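Uncharacterized protein (Acinetobacter baumannii, PDB 4PAR) is a 5-hydroxymethylcytosine-specific restriction enzyme that joins a VSR-like endonuclease domain to an SRA-like domain that probably reads the modified base. Local coordinates at residues G68-D74 and H118-N124; V30-I34 and D61-P65; N231-N236 and E247-D251; K55-T60 and P95-Q101. The protein carries 3 engineered substitutions. All coordinates share one frame; numbering follows the deposited sequence.

Interaction 1 of 4, residues G68-D74 and H118-N124; sequences GIHIEVD and HKIFRVN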
# COMPACT_ATOMS: atom_id res chain seq x y z
N GLY F 68 6.93 -34.08 -2.73
CA GLY F 68 6.13 -33.76 -3.90
C GLY F 68 4.66 -34.07 -3.68
O GLY F 68 4.01 -34.66 -4.54
N ILE F 69 4.12 -33.67 -2.53
CA ILE F 69 2.73 -33.98 -2.22
C ILE F 69 1.89 -32.74 -1.97
O ILE F 69 2.28 -31.85 -1.22
CB ILE F 69 2.62 -34.87 -0.97
CG1 ILE F 69 3.21 -36.25 -1.26
CG2 ILE F 69 1.17 -34.99 -0.54
CD1 ILE F 69 2.85 -37.29 -0.23
N HIS F 70 0.72 -32.68 -2.61
CA HIS F 70 -0.19 -31.57 -2.37
C HIS F 70 -1.46 -32.05 -1.71
O HIS F 70 -1.84 -33.21 -1.80
CB HIS F 70 -0.54 -30.86 -3.66
CG HIS F 70 0.62 -30.19 -4.33
ND1 HIS F 70 0.85 -28.84 -4.24
CD2 HIS F 70 1.60 -30.70 -5.11
CE1 HIS F 70 1.93 -28.53 -4.94
NE2 HIS F 70 2.41 -29.64 -5.47
N ILE F 71 -2.10 -31.12 -1.02
CA ILE F 71 -3.39 -31.33 -0.42
C ILE F 71 -4.28 -30.15 -0.78
O ILE F 71 -3.92 -28.98 -0.57
CB ILE F 71 -3.30 -31.50 1.10
CG1 ILE F 71 -2.56 -32.80 1.42
CG2 ILE F 71 -4.68 -31.52 1.72
CD1 ILE F 71 -1.64 -32.69 2.61
N GLU F 72 -5.43 -30.48 -1.35
CA GLU F 72 -6.42 -29.51 -1.77
C GLU F 72 -7.75 -29.74 -1.06
O GLU F 72 -8.27 -30.86 -1.07
CB GLU F 72 -6.61 -29.58 -3.29
CG GLU F 72 -7.67 -28.65 -3.82
CD GLU F 72 -7.94 -28.87 -5.29
OE1 GLU F 72 -8.19 -30.03 -5.69
OE2 GLU F 72 -7.90 -27.88 -6.05
N VAL F 73 -8.28 -28.70 -0.45
CA VAL F 73 -9.64 -28.75 0.07
C VAL F 73 -10.64 -28.54 -1.07
O VAL F 73 -10.56 -27.54 -1.80
CB VAL F 73 -9.86 -27.67 1.16
CG1 VAL F 73 -11.35 -27.54 1.46
CG2 VAL F 73 -9.06 -28.01 2.41
N ASP F 74 -11.55 -29.50 -1.24
CA ASP F 74 -12.63 -29.36 -2.21
C ASP F 74 -13.91 -28.94 -1.52
O ASP F 74 -14.45 -29.65 -0.68
CB ASP F 74 -12.88 -30.67 -2.99
CG ASP F 74 -13.92 -30.50 -4.13
OD1 ASP F 74 -14.58 -29.44 -4.20
OD2 ASP F 74 -14.08 -31.44 -4.94
N HIS F 118 3.94 -34.77 -9.25
CA HIS F 118 3.42 -34.60 -7.89
C HIS F 118 2.05 -35.25 -7.74
O HIS F 118 1.26 -35.31 -8.68
CB HIS F 118 3.33 -33.11 -7.53
CG HIS F 118 4.64 -32.38 -7.62
ND1 HIS F 118 4.71 -31.00 -7.61
CD2 HIS F 118 5.91 -32.83 -7.72
CE1 HIS F 118 5.98 -30.63 -7.70
NE2 HIS F 118 6.73 -31.72 -7.77
N LYS F 119 1.76 -35.76 -6.54
CA LYS F 119 0.45 -36.32 -6.23
C LYS F 119 -0.42 -35.27 -5.55
O LYS F 119 0.08 -34.44 -4.78
CB LYS F 119 0.59 -37.55 -5.33
CG LYS F 119 -0.73 -38.22 -4.97
CD LYS F 119 -1.49 -38.67 -6.22
CE LYS F 119 -2.85 -39.26 -5.88
NZ LYS F 119 -2.73 -40.48 -5.04
N ILE F 120 -1.71 -35.28 -5.84
CA ILE F 120 -2.65 -34.40 -5.15
C ILE F 120 -3.71 -35.19 -4.40
O ILE F 120 -4.44 -35.99 -4.99
CB ILE F 120 -3.35 -33.43 -6.11
CG1 ILE F 120 -2.37 -32.37 -6.60
CG2 ILE F 120 -4.52 -32.75 -5.41
CD1 ILE F 120 -3.02 -31.20 -7.28
N PHE F 121 -3.77 -34.97 -3.09
CA PHE F 121 -4.82 -35.56 -2.28
C PHE F 121 -5.91 -34.54 -2.04
O PHE F 121 -5.63 -33.35 -1.85
CB PHE F 121 -4.26 -36.06 -0.95
CG PHE F 121 -3.34 -37.22 -1.09
CD1 PHE F 121 -3.84 -38.50 -1.30
CD2 PHE F 121 -1.97 -37.05 -0.99
CE1 PHE F 121 -2.99 -39.58 -1.42
CE2 PHE F 121 -1.11 -38.13 -1.11
CZ PHE F 121 -1.63 -39.40 -1.32
N ARG F 122 -7.16 -34.98 -2.05
CA ARG F 122 -8.26 -34.05 -1.87
C ARG F 122 -9.01 -34.31 -0.58
O ARG F 122 -9.02 -35.42 -0.06
CB ARG F 122 -9.20 -34.13 -3.07
CG ARG F 122 -8.68 -33.36 -4.25
CD ARG F 122 -9.57 -33.45 -5.47
NE ARG F 122 -8.86 -32.94 -6.63
CZ ARG F 122 -8.08 -33.68 -7.41
NH1 ARG F 122 -7.94 -34.98 -7.16
NH2 ARG F 122 -7.45 -33.13 -8.43
N VAL F 123 -9.62 -33.26 -0.05
CA VAL F 123 -10.51 -33.42 1.09
C VAL F 123 -11.89 -32.86 0.77
O VAL F 123 -12.04 -31.67 0.53
CB VAL F 123 -9.94 -32.74 2.33
CG1 VAL F 123 -10.82 -33.07 3.54
CG2 VAL F 123 -8.51 -33.19 2.56
N ASN F 124 -12.89 -33.74 0.78
CA ASN F 124 -14.25 -33.34 0.44
C ASN F 124 -15.04 -32.97 1.68
O ASN F 124 -15.35 -33.83 2.50
CB ASN F 124 -14.96 -34.45 -0.32
CG ASN F 124 -14.19 -34.91 -1.52
OD1 ASN F 124 -13.43 -35.87 -1.45
ND2 ASN F 124 -14.35 -34.21 -2.64
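H70 and F121 lie on neighbouring parallel strands, 69-74 and 119-124, which stay in register from I69 opposite K119 to D74 opposite N124. The backbone bonds come first. H70 and E72 each use both their N and O: F121 N gives a nearly straight bond to H70 O (2.9 Å, 177°), H70 N binds K119 O, E72 N binds F121 O, and V123 N binds E72 O. K119 N to G68 O and D74 N to V123 O close the two ends.

One charged pair spans the strands. E72 OE1 meets R122 NE at 3.1 Å, a salt bridge whose hydrogen bond is weak. The two chains lie side by side, with the carboxylate and guanidinium planes 50° apart. E72 reaches R122 with CG anti to its backbone N (177°) and an extended chain. I120 CG2 sits over the centre of one guanidinium face. The stronger partner of E72 is L96 N, on OE2.

H70 and H118 meet rim to rim. H70 NE2 and H118 ND1 are 3.4 Å apart, a weak bond in which either ring could donate. H70 ND1 is held more firmly by T60 OG1.

Apolar side chains gather on the other face. I69 CG2 touches the in-plane edge of F121 at CD2 (3.8 Å), and I71 CG2 meets V123 CG2 (4.3 Å).

The chemistry is thus split between the faces. I71, F121 and V123 pack under helix 136-159 or helix 26-37. On the polar face H70 bonds to T60 of strand 57-64, E72 bonds to L96, and R122 makes weak bonds to I92 O and E94 O.

Interaction 2 of 4, residues V30-I34 and D61-P65; sequences VSRII and DLYFP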
# COMPACT_ATOMS: atom_id res chain seq x y z
N VAL F 30 -5.99 -27.83 6.90
CA VAL F 30 -4.54 -27.73 6.85
C VAL F 30 -3.95 -27.76 8.26
O VAL F 30 -3.02 -28.53 8.53
CB VAL F 30 -4.08 -26.46 6.12
CG1 VAL F 30 -2.57 -26.29 6.23
CG2 VAL F 30 -4.53 -26.52 4.66
N SER F 31 -4.48 -26.94 9.15
CA SER F 31 -3.93 -26.88 10.50
C SER F 31 -4.03 -28.24 11.17
O SER F 31 -3.09 -28.69 11.84
CB SER F 31 -4.63 -25.81 11.34
OG SER F 31 -5.99 -26.14 11.56
N ARG F 32 -5.15 -28.93 10.97
CA ARG F 32 -5.30 -30.24 11.59
C ARG F 32 -4.30 -31.24 11.00
O ARG F 32 -3.71 -32.02 11.74
CB ARG F 32 -6.73 -30.77 11.45
CG ARG F 32 -6.91 -32.09 12.19
CD ARG F 32 -8.34 -32.57 12.23
NE ARG F 32 -8.41 -33.95 12.71
CZ ARG F 32 -8.56 -34.30 13.98
NH1 ARG F 32 -8.66 -33.36 14.92
NH2 ARG F 32 -8.61 -35.58 14.31
N ILE F 33 -4.10 -31.19 9.68
CA ILE F 33 -3.11 -32.07 9.05
C ILE F 33 -1.73 -31.85 9.65
O ILE F 33 -1.07 -32.80 10.07
CB ILE F 33 -3.02 -31.85 7.52
CG1 ILE F 33 -4.26 -32.40 6.82
CG2 ILE F 33 -1.77 -32.52 6.95
CD1 ILE F 33 -4.22 -32.24 5.33
N ILE F 34 -1.30 -30.59 9.69
CA ILE F 34 0.01 -30.27 10.23
C ILE F 34 0.17 -30.72 11.68
O ILE F 34 1.13 -31.42 12.01
CB ILE F 34 0.31 -28.79 10.15
CG1 ILE F 34 0.25 -28.34 8.69
CG2 ILE F 34 1.69 -28.50 10.71
CD1 ILE F 34 1.23 -29.08 7.80
N ASP F 61 -3.61 -25.78 -1.34
CA ASP F 61 -3.73 -25.30 0.03
C ASP F 61 -2.57 -25.73 0.92
O ASP F 61 -2.06 -24.93 1.71
CB ASP F 61 -5.05 -25.79 0.63
CG ASP F 61 -6.26 -25.22 -0.08
OD1 ASP F 61 -6.29 -23.98 -0.31
OD2 ASP F 61 -7.17 -26.00 -0.43
N LEU F 62 -2.14 -26.98 0.80
CA LEU F 62 -0.96 -27.43 1.53
C LEU F 62 0.02 -28.16 0.61
O LEU F 62 -0.39 -28.96 -0.22
CB LEU F 62 -1.37 -28.31 2.71
CG LEU F 62 -0.24 -28.79 3.63
CD1 LEU F 62 0.40 -27.61 4.33
CD2 LEU F 62 -0.76 -29.79 4.64
N TYR F 63 1.32 -27.88 0.74
CA TYR F 63 2.33 -28.47 -0.15
C TYR F 63 3.61 -28.91 0.57
O TYR F 63 4.26 -28.11 1.23
CB TYR F 63 2.69 -27.46 -1.25
CG TYR F 63 3.86 -27.85 -2.12
CD1 TYR F 63 4.01 -29.15 -2.61
CD2 TYR F 63 4.81 -26.91 -2.49
CE1 TYR F 63 5.08 -29.49 -3.42
CE2 TYR F 63 5.88 -27.24 -3.30
CZ TYR F 63 6.01 -28.53 -3.76
OH TYR F 63 7.08 -28.86 -4.57
N PHE F 64 3.96 -30.18 0.41
CA PHE F 64 5.23 -30.71 0.89
C PHE F 64 6.16 -30.94 -0.29
O PHE F 64 5.96 -31.87 -1.08
CB PHE F 64 5.03 -32.01 1.67
CG PHE F 64 4.10 -31.89 2.83
CD1 PHE F 64 4.56 -31.47 4.07
CD2 PHE F 64 2.76 -32.21 2.69
CE1 PHE F 64 3.69 -31.36 5.14
CE2 PHE F 64 1.89 -32.11 3.76
CZ PHE F 64 2.36 -31.68 4.98
N PRO F 65 7.19 -30.08 -0.42
CA PRO F 65 8.15 -30.07 -1.52
C PRO F 65 9.06 -31.28 -1.54
O PRO F 65 9.39 -31.78 -2.62
CB PRO F 65 8.97 -28.80 -1.26
CG PRO F 65 8.11 -27.96 -0.39
CD PRO F 65 7.38 -28.93 0.48
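V30 and L62 bring helix 26-37 onto strand 57-64: the axes of helix 30-34 and strand 62-64 pass 10.4 Å apart at 32°, both running roughly the same way. No hydrogen bond crosses the contact. Everything rests on side chains.

L62 is the centre. Its CG stands anti to the backbone N (-176°), which points both methyls at the helix side chains. CD1 touches V30 CG1 at 3.8 Å. CD2 touches I33 CG2 at 3.7 Å, where the two side chains lie alongside, pointing opposite ways. I34 CD1 also reaches L62 CD2, at 3.8 Å. The leucine tip therefore rests among V30 and, one turn on, I33 and I34.

I34 CD1 has a second partner. It meets CZ of F64 at 4.0 Å, approaching the ring obliquely. I34 CG1 lies beside the backbone N, and the fold at chi2 (-59°) brings CD1 to the strand.

At the other end V30 CG2 meets D61 CB at 4.1 Å. The two side chains cross at about a right angle, and the carboxylate of D61 leads away from the helix. OD2 forms a salt bridge with K23 and accepts a bond from V73 N. D61 and L62 together face I71 in a classic beta bulge.

F44, T46 and I71 also touch L62, and I33 also touches I143 of helix 136-159. Beyond the helix, R32 binds N38 of the second subunit. A helix packed over a central mixed sheet in this way is the layered arrangement of PDDEXK nuclease folds, the clan to which this region belongs.

Interaction 3 of 4, residues N231-N236 and E247-D251; sequences NKDWIN and EKSTD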
# COMPACT_ATOMS: atom_id res chain seq x y z
N ASN F 231 8.21 -8.81 -19.17
CA ASN F 231 8.48 -7.58 -18.45
C ASN F 231 8.99 -6.51 -19.41
O ASN F 231 8.86 -6.67 -20.63
CB ASN F 231 9.49 -7.80 -17.31
CG ASN F 231 10.87 -8.18 -17.81
OD1 ASN F 231 11.02 -9.04 -18.67
ND2 ASN F 231 11.89 -7.52 -17.26
N LYS F 232 9.54 -5.44 -18.86
CA LYS F 232 9.89 -4.25 -19.64
C LYS F 232 10.80 -4.52 -20.85
O LYS F 232 10.42 -4.21 -21.98
CB LYS F 232 10.56 -3.21 -18.73
CG LYS F 232 11.61 -3.78 -17.77
CD LYS F 232 12.52 -2.69 -17.22
CE LYS F 232 13.66 -3.28 -16.40
NZ LYS F 232 14.61 -2.23 -15.94
N ASP F 233 11.98 -5.09 -20.63
CA ASP F 233 12.95 -5.24 -21.71
C ASP F 233 12.71 -6.47 -22.61
O ASP F 233 12.83 -6.37 -23.83
CB ASP F 233 14.38 -5.27 -21.15
CG ASP F 233 14.55 -6.24 -20.01
OD1 ASP F 233 15.01 -7.37 -20.27
OD2 ASP F 233 14.22 -5.87 -18.86
N TRP F 234 12.36 -7.62 -22.03
CA TRP F 234 12.16 -8.81 -22.87
C TRP F 234 11.09 -9.80 -22.40
O TRP F 234 10.65 -9.77 -21.26
CB TRP F 234 13.51 -9.53 -23.06
CG TRP F 234 14.22 -10.00 -21.83
CD1 TRP F 234 13.67 -10.42 -20.66
CD2 TRP F 234 15.65 -10.10 -21.66
NE1 TRP F 234 14.66 -10.77 -19.76
CE2 TRP F 234 15.88 -10.58 -20.35
CE3 TRP F 234 16.74 -9.82 -22.48
CZ2 TRP F 234 17.16 -10.79 -19.85
CZ3 TRP F 234 18.02 -10.03 -21.98
CH2 TRP F 234 18.22 -10.51 -20.68
N ILE F 235 10.68 -10.68 -23.32
CA ILE F 235 9.61 -11.65 -23.10
C ILE F 235 10.15 -13.07 -22.93
O ILE F 235 10.73 -13.64 -23.86
CB ILE F 235 8.60 -11.66 -24.27
CG1 ILE F 235 7.82 -10.35 -24.33
CG2 ILE F 235 7.65 -12.84 -24.14
CD1 ILE F 235 6.91 -10.25 -25.54
N ASN F 236 9.94 -13.65 -21.76
CA ASN F 236 10.37 -15.03 -21.52
C ASN F 236 9.18 -15.91 -21.14
O ASN F 236 8.21 -15.42 -20.57
CB ASN F 236 11.44 -15.06 -20.43
CG ASN F 236 12.69 -14.30 -20.82
OD1 ASN F 236 13.05 -14.24 -21.99
ND2 ASN F 236 13.36 -13.71 -19.83
N GLU F 247 13.18 -17.57 -24.95
CA GLU F 247 13.70 -16.22 -24.78
C GLU F 247 13.52 -15.37 -26.04
O GLU F 247 13.79 -15.82 -27.16
CB GLU F 247 15.18 -16.25 -24.38
CG GLU F 247 15.75 -14.86 -24.09
CD GLU F 247 17.19 -14.88 -23.61
OE1 GLU F 247 17.84 -15.95 -23.69
OE2 GLU F 247 17.68 -13.83 -23.15
N LYS F 248 13.06 -14.14 -25.82
CA LYS F 248 12.79 -13.16 -26.86
C LYS F 248 13.13 -11.78 -26.29
O LYS F 248 13.73 -11.70 -25.22
CB LYS F 248 11.32 -13.23 -27.30
CG LYS F 248 11.02 -12.50 -28.60
CD LYS F 248 9.52 -12.25 -28.79
CE LYS F 248 9.27 -11.49 -30.10
NZ LYS F 248 7.87 -11.61 -30.63
N SER F 249 12.75 -10.72 -26.99
CA SER F 249 12.87 -9.36 -26.48
C SER F 249 11.79 -8.48 -27.10
O SER F 249 11.19 -8.84 -28.11
CB SER F 249 14.25 -8.78 -26.76
OG SER F 249 14.30 -7.40 -26.44
N THR F 250 11.53 -7.34 -26.47
CA THR F 250 10.52 -6.40 -26.96
C THR F 250 10.91 -5.83 -28.32
O THR F 250 10.10 -5.84 -29.25
CB THR F 250 10.30 -5.25 -25.97
OG1 THR F 250 11.56 -4.61 -25.69
CG2 THR F 250 9.71 -5.77 -24.67
N ASP F 251 12.14 -5.33 -28.42
CA ASP F 251 12.67 -4.87 -29.70
C ASP F 251 13.12 -6.06 -30.54
O ASP F 251 13.90 -6.89 -30.07
CB ASP F 251 13.83 -3.90 -29.49
CG ASP F 251 13.39 -2.56 -28.94
OD1 ASP F 251 12.39 -2.52 -28.19
OD2 ASP F 251 14.04 -1.54 -29.26
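W234 and E247 meet across the contact, the carboxylate of E247 standing over one face of the indole. E247 OE2 lies 4.0 Å above the ring plane, offset toward the rim, and the carboxylate plane is nearly perpendicular to the ring (86°). The opposite face carries D233 OD1, also near the rim. At the root of the side chain, W234 CB lies 3.1 Å from K248 O. E247 is held mainly by a salt bridge from OE1 to R269.

The N236 amide lies beside the E247 side chain, both pointing the same way. N236 OD1 is 3.5 Å from E247 CG, and its ND2 bonds to R227 O.

D233 O is the polar centre of the contact, with three donors. T250 OG1 binds D233 O at 2.9 Å from above the carbonyl plane. S249 OG reaches D233 O at 3.2 Å, and T250 N bonds to D233 O at 3.1 Å in a nearly straight line (169°). A weak bond runs from K248 N to I235 O.

S249 also touches I254 and T255 of helix 252-264, and K232 packs on N82 of the third subunit.

N236 and E247 form an antiparallel non-hydrogen-bonded pair at the base of the beta hairpin of strands 236-238 and 244-247. The two loops flanking it belong to the SRA-like domain and come within about 5 Å of the bound DNA.

Interaction 4 of 4, residues K55-T60 and P95-Q101; sequences KKIALT and PLYSISQ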
# COMPACT_ATOMS: atom_id res chain seq x y z
N LYS F 55 -1.37 -23.22 -19.48
CA LYS F 55 -1.01 -21.82 -19.19
C LYS F 55 -1.75 -21.18 -18.02
O LYS F 55 -1.46 -20.06 -17.64
CB LYS F 55 -1.24 -20.86 -20.36
CG LYS F 55 -2.69 -20.31 -20.45
CD LYS F 55 -2.84 -19.30 -21.55
CE LYS F 55 -4.31 -18.87 -21.76
NZ LYS F 55 -5.18 -19.81 -22.55
N LYS F 56 -2.75 -21.85 -17.45
CA LYS F 56 -3.50 -21.24 -16.36
C LYS F 56 -2.76 -21.40 -15.04
O LYS F 56 -2.05 -22.39 -14.84
CB LYS F 56 -4.93 -21.82 -16.24
CG LYS F 56 -5.88 -21.37 -17.34
CD LYS F 56 -7.26 -22.01 -17.19
CE LYS F 56 -7.85 -21.74 -15.82
NZ LYS F 56 -9.20 -22.36 -15.67
N ILE F 57 -2.91 -20.44 -14.14
CA ILE F 57 -2.24 -20.51 -12.84
C ILE F 57 -3.20 -20.96 -11.75
O ILE F 57 -4.27 -20.37 -11.56
CB ILE F 57 -1.62 -19.16 -12.44
CG1 ILE F 57 -0.76 -18.61 -13.58
CG2 ILE F 57 -0.79 -19.31 -11.16
CD1 ILE F 57 -0.20 -17.24 -13.31
N ALA F 58 -2.81 -22.00 -11.03
CA ALA F 58 -3.63 -22.59 -9.98
C ALA F 58 -2.93 -22.48 -8.64
O ALA F 58 -1.83 -21.94 -8.55
CB ALA F 58 -3.92 -24.03 -10.30
N LEU F 59 -3.56 -23.00 -7.59
CA LEU F 59 -2.94 -23.00 -6.27
C LEU F 59 -3.41 -24.16 -5.41
O LEU F 59 -4.55 -24.61 -5.51
CB LEU F 59 -3.19 -21.68 -5.54
CG LEU F 59 -4.62 -21.16 -5.40
CD1 LEU F 59 -5.34 -21.79 -4.22
CD2 LEU F 59 -4.58 -19.65 -5.26
N THR F 60 -2.52 -24.65 -4.55
CA THR F 60 -2.88 -25.72 -3.64
C THR F 60 -2.74 -25.25 -2.20
O THR F 60 -1.87 -24.44 -1.87
CB THR F 60 -2.02 -26.97 -3.87
OG1 THR F 60 -0.64 -26.60 -3.90
CG2 THR F 60 -2.38 -27.59 -5.19
N PRO F 95 -4.86 -29.44 -9.51
CA PRO F 95 -5.89 -28.90 -8.62
C PRO F 95 -7.19 -28.53 -9.33
O PRO F 95 -7.20 -28.37 -10.55
CB PRO F 95 -5.22 -27.64 -8.04
CG PRO F 95 -4.16 -27.29 -9.02
CD PRO F 95 -3.65 -28.59 -9.54
N LEU F 96 -8.27 -28.43 -8.57
CA LEU F 96 -9.57 -28.09 -9.13
C LEU F 96 -9.78 -26.57 -9.20
O LEU F 96 -10.66 -26.09 -9.92
CB LEU F 96 -10.69 -28.72 -8.31
CG LEU F 96 -11.06 -30.20 -8.46
CD1 LEU F 96 -9.95 -31.01 -9.08
CD2 LEU F 96 -11.43 -30.78 -7.11
N TYR F 97 -8.96 -25.83 -8.47
CA TYR F 97 -9.18 -24.39 -8.34
C TYR F 97 -8.10 -23.61 -9.06
O TYR F 97 -6.91 -23.87 -8.86
CB TYR F 97 -9.20 -23.97 -6.87
CG TYR F 97 -10.27 -24.62 -6.03
CD1 TYR F 97 -10.06 -25.87 -5.46
CD2 TYR F 97 -11.48 -23.99 -5.79
CE1 TYR F 97 -11.03 -26.48 -4.69
CE2 TYR F 97 -12.46 -24.58 -5.02
CZ TYR F 97 -12.22 -25.83 -4.47
OH TYR F 97 -13.18 -26.45 -3.70
N SER F 98 -8.51 -22.65 -9.88
CA SER F 98 -7.57 -21.89 -10.68
C SER F 98 -7.85 -20.39 -10.58
O SER F 98 -8.77 -19.97 -9.90
CB SER F 98 -7.63 -22.35 -12.13
OG SER F 98 -8.96 -22.32 -12.62
N ILE F 99 -7.04 -19.60 -11.27
CA ILE F 99 -7.20 -18.15 -11.26
C ILE F 99 -7.55 -17.66 -12.65
O ILE F 99 -7.07 -18.21 -13.64
CB ILE F 99 -5.92 -17.45 -10.78
CG1 ILE F 99 -5.34 -18.16 -9.56
CG2 ILE F 99 -6.17 -15.98 -10.49
CD1 ILE F 99 -6.30 -18.21 -8.38
N SER F 100 -8.40 -16.64 -12.74
CA SER F 100 -8.73 -16.04 -14.03
C SER F 100 -7.47 -15.52 -14.71
O SER F 100 -6.61 -14.92 -14.06
CB SER F 100 -9.76 -14.92 -13.86
OG SER F 100 -9.56 -14.22 -12.64
N GLN F 101 -7.37 -15.75 -16.02
CA GLN F 101 -6.19 -15.36 -16.80
C GLN F 101 -5.87 -13.87 -16.67
O GLN F 101 -4.71 -13.47 -16.79
CB GLN F 101 -6.38 -15.70 -18.28
CG GLN F 101 -6.20 -17.18 -18.62
CD GLN F 101 -7.40 -18.04 -18.25
OE1 GLN F 101 -8.10 -17.78 -17.27
NE2 GLN F 101 -7.66 -19.07 -19.05
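K56 NZ is gripped by two partners: it donates to S98 OG at 3.1 Å and forms a salt bridge with E86 OE2. The lysine chain is extended from CA to CD and then bends at chi3 (56°). The bend brings CE close to S98 as well, 3.4 Å from OG.

The backbone bond is I99 N to I57 O, 2.9 Å long. The donor lies nearly in line with the carbonyl, although the angle at the hydrogen is only 136°. The side chain of I99 packs over this same oxygen through CB and CG1. Next to it A58 and S98 form a single bridge, their CA atoms 4.1 Å apart. The strands 57-60 and 97-99 run at 136° to each other, and the sheet pairing goes no further.

Apolar contacts fill the remaining length. A58 CB meets P95 CG at 3.5 Å. T60 CG2 touches P95 CB at 4.0 Å. On the other side L59 CD2 meets I99 CD1 at 3.8 Å, with the two side chains crossing at about a right angle. Q101 lies near the stem of K56, but it is poorly ordered and its position is uncertain.

Both strands have regular partners elsewhere. Strand 57-64 lies between strands 45-51 and 69-74, and pairs with the first through A58 with V50 and T60 with Q48. Strand 97-99 pairs with strand 85-87, through S98 with E86. M85 of that strand touches both L59 and I99. The contact thus joins the small two-stranded sheet to the central mixed sheet, just ahead of helix 101-104.

Interactions 1, 2 and 4 belong to the nuclease domain, and interaction 3 to the SRA-like domain. Strands 57-64 and 69-74 are sheet neighbours, so interactions 1 and 2 adjoin, centres 9 Å apart, and I71 N bonds to L62 O at 2.9 Å. Interaction 4 is centred 14 Å from interaction 1. Interactions 2 and 4 share strand 57-64: its later end lies under helix 26-37, and its earlier end meets strand 97-99. Interaction 3 lies apart, centred about 35 Å from interaction 1 and about 25 Å from interaction 4. Its nearest atom is about 5 Å from the DNA, against about 12 Å for interaction 4, 14 Å for interaction 2 and 18 Å for interaction 1.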